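Local coordinates for protein MstE (Scytonema sp. PCC 10023, PDB 6SBF) that probably cyclises linear isoprenoid precursors into the fused-ring scaffolds of merosterols, acting as a monodomain class II (type II) terpene cyclase, at residues G113-Q117 with A182-L186. The protein carries 1 engineered substitution. Sequence-based numbering, arbitrary orientation.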
ATOM      1  N   GLY A 113       0.721 -10.710  -3.350  1.00 11.80           N
ATOM      2  CA  GLY A 113      -0.238  -9.948  -4.144  1.00 11.72           C
ATOM      3  C   GLY A 113       0.371  -8.782  -4.858  1.00 11.48           C
ATOM      4  O   GLY A 113       0.127  -8.607  -6.071  1.00 12.92           O
ATOM      5  N   TRP A 114       1.202  -7.993  -4.198  1.00 11.00           N
ATOM      6  CA  TRP A 114       1.861  -6.865  -4.873  1.00 11.89           C
ATOM      7  C   TRP A 114       2.776  -7.367  -5.989  1.00 11.42           C
ATOM      8  O   TRP A 114       2.859  -6.702  -7.041  1.00 12.03           O
ATOM      9  CB  TRP A 114       2.637  -5.982  -3.894  1.00 11.79           C
ATOM     10  CG  TRP A 114       1.725  -5.177  -3.022  1.00 11.98           C
ATOM     11  CD1 TRP A 114       1.411  -5.396  -1.708  1.00 13.18           C
ATOM     12  CD2 TRP A 114       0.969  -4.003  -3.410  1.00 11.33           C
ATOM     13  NE1 TRP A 114       0.482  -4.486  -1.265  1.00 13.30           N
ATOM     14  CE2 TRP A 114       0.220  -3.589  -2.281  1.00 12.50           C
ATOM     15  CE3 TRP A 114       0.911  -3.236  -4.589  1.00 12.59           C
ATOM     16  CZ2 TRP A 114      -0.638  -2.511  -2.337  1.00 12.86           C
ATOM     17  CZ3 TRP A 114       0.066  -2.149  -4.625  1.00 13.37           C
ATOM     18  CH2 TRP A 114      -0.709  -1.787  -3.501  1.00 13.86           C
ATOM     19  N   ALA A 115       3.491  -8.431  -5.769  1.00 11.27           N
ATOM     20  CA  ALA A 115       4.386  -8.999  -6.803  1.00 12.31           C
ATOM     21  C   ALA A 115       3.554  -9.408  -8.011  1.00 11.91           C
ATOM     22  O   ALA A 115       4.026  -9.235  -9.148  1.00 12.59           O
ATOM     23  CB  ALA A 115       5.171 -10.178  -6.259  1.00 12.88           C
ATOM     24  N   LEU A 116       2.364  -9.944  -7.800  1.00 11.47           N
ATOM     25  CA  LEU A 116       1.441 -10.300  -8.891  1.00 11.37           C
ATOM     26  C   LEU A 116       0.912  -9.069  -9.607  1.00 11.40           C
ATOM     27  O   LEU A 116       0.689  -9.162 -10.853  1.00 13.48           O
ATOM     28  CB  LEU A 116       0.395 -11.284  -8.395  1.00 11.98           C
ATOM     29  CG  LEU A 116       0.903 -12.668  -8.036  1.00 13.14           C
ATOM     30  CD1 LEU A 116      -0.172 -13.444  -7.280  1.00 14.44           C
ATOM     31  CD2 LEU A 116       1.301 -13.438  -9.305  1.00 17.00           C
ATOM     32  N   GLN A 117       0.665  -7.964  -8.931  1.00 11.88           N
ATOM     33  CA  GLN A 117       0.271  -6.718  -9.601  1.00 12.13           C
ATOM     34  C   GLN A 117       1.421  -6.291 -10.511  1.00 12.09           C
ATOM     35  O   GLN A 117       1.210  -5.820 -11.636  1.00 13.49           O
ATOM     36  CB  GLN A 117      -0.108  -5.646  -8.584  1.00 12.85           C
ATOM     37  CG  GLN A 117      -1.393  -5.933  -7.819  1.00 13.78           C
ATOM     38  CD  GLN A 117      -1.850  -4.708  -7.063  1.00 14.02           C
ATOM     39  OE1 GLN A 117      -2.194  -3.692  -7.663  1.00 15.81           O
ATOM     40  NE2 GLN A 117      -1.871  -4.788  -5.724  1.00 17.08           N
ATOM     41  N   ALA A 182      -5.893  -5.284  -1.032  1.00 13.44           N
ATOM     42  CA  ALA A 182      -4.799  -5.276  -2.004  1.00 13.07           C
ATOM     43  C   ALA A 182      -4.899  -6.520  -2.909  1.00 11.87           C
ATOM     44  O   ALA A 182      -4.717  -6.392  -4.133  1.00 13.91           O
ATOM     45  CB  ALA A 182      -3.468  -5.213  -1.298  1.00 13.65           C
ATOM     46  N   VAL A 183      -5.150  -7.692  -2.382  1.00 12.42           N
ATOM     47  CA  VAL A 183      -5.249  -8.933  -3.177  1.00 12.60           C
ATOM     48  C   VAL A 183      -6.445  -8.807  -4.112  1.00 13.10           C
ATOM     49  O   VAL A 183      -6.387  -9.333  -5.239  1.00 14.57           O
ATOM     50  CB  VAL A 183      -5.257 -10.182  -2.287  1.00 13.31           C
ATOM     51  CG1 VAL A 183      -5.571 -11.445  -3.053  1.00 14.40           C
ATOM     52  CG2 VAL A 183      -3.909 -10.355  -1.601  1.00 13.31           C
ATOM     53  N   ALA A 184      -7.486  -8.133  -3.706  1.00 13.20           N
ATOM     54  CA  ALA A 184      -8.677  -7.935  -4.577  1.00 13.69           C
ATOM     55  C   ALA A 184      -8.354  -7.030  -5.772  1.00 13.68           C
ATOM     56  O   ALA A 184      -9.224  -6.944  -6.651  1.00 16.38           O
ATOM     57  CB  ALA A 184      -9.808  -7.369  -3.766  1.00 14.95           C
ATOM     58  N   ALA A 185      -7.204  -6.382  -5.828  1.00 13.30           N
ATOM     59  CA  ALA A 185      -6.725  -5.690  -7.062  1.00 14.27           C
ATOM     60  C   ALA A 185      -6.470  -6.720  -8.183  1.00 15.41           C
ATOM     61  O   ALA A 185      -6.449  -6.323  -9.339  1.00 19.14           O
ATOM     62  CB  ALA A 185      -5.482  -4.854  -6.818  1.00 15.67           C
ATOM     63  N   LEU A 186      -6.287  -7.990  -7.846  1.00 14.47           N
ATOM     64  CA  LEU A 186      -6.048  -9.066  -8.812  1.00 15.35           C
ATOM     65  C   LEU A 186      -7.400  -9.543  -9.293  1.00 17.31           C
ATOM     66  O   LEU A 186      -8.231  -9.989  -8.508  1.00 16.78           O
ATOM     67  CB  LEU A 186      -5.291 -10.215  -8.148  1.00 15.28           C
ATOM     68  CG  LEU A 186      -3.929  -9.836  -7.583  1.00 16.49           C
ATOM     69  CD1 LEU A 186      -3.323 -11.048  -6.885  1.00 17.59           C
ATOM     70  CD2 LEU A 186      -2.951  -9.304  -8.641  1.00 17.41           C
TER
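Gly-113 brings helix 109-121 close to the C-terminal end of helix 177-183, with 5.2 Å between its CA and the CA of Val-183. A side chain on Gly-113 would point at this neighbour. A CB there would lie only 3.2 Å from Val-183 CG2, so the close approach probably relies on the lack of a side chain here.

Trp-114 starts out away from segment 182-186, but its indole swings back. Its ring atom CZ2 meets Ala-182 CB at 4.0 Å, and the methyl approaches the ring obliquely. Tyr-64 packs edge-to-face with the same indole.

Leu-116 meets Leu-186 at about a right angle. Leu-116 CB lies 3.9 Å from Leu-186 CD2. Both leucines also touch Leu-137 of helix 128-138, so helix 109-121, the turn and helix 128-138 meet in this apolar patch.

Gln-117 makes the largest contribution of the first segment. Its CG is anti to the carbonyl carbon (chi1 -69°), and the chain runs on extended to bring the amide to Ala-185. Gln-117 CG rests on Leu-186 CD2 at 3.8 Å, while Gln-117 OE1 lies 3.6 Å from Ala-185 CB. Gln-117 NE2 sits over one face of the Trp-114 ring, 3.3 Å above its plane and offset toward the rim. No hydrogen bond joins the two segments, so the contact rests on packing. With an alanine here, the Ala-185 methyl and the Trp-114 ring face would probably each lose the amide packed on them, and Leu-186 CD2 its CG neighbour.

The type I turn from Val-183 to Leu-186, closed by Leu-186 N to Val-183 O, links helices 177-183 and 187-200. This is buried helix-to-turn packing within an alpha6-alpha6 barrel, the fold of this terpene cyclase.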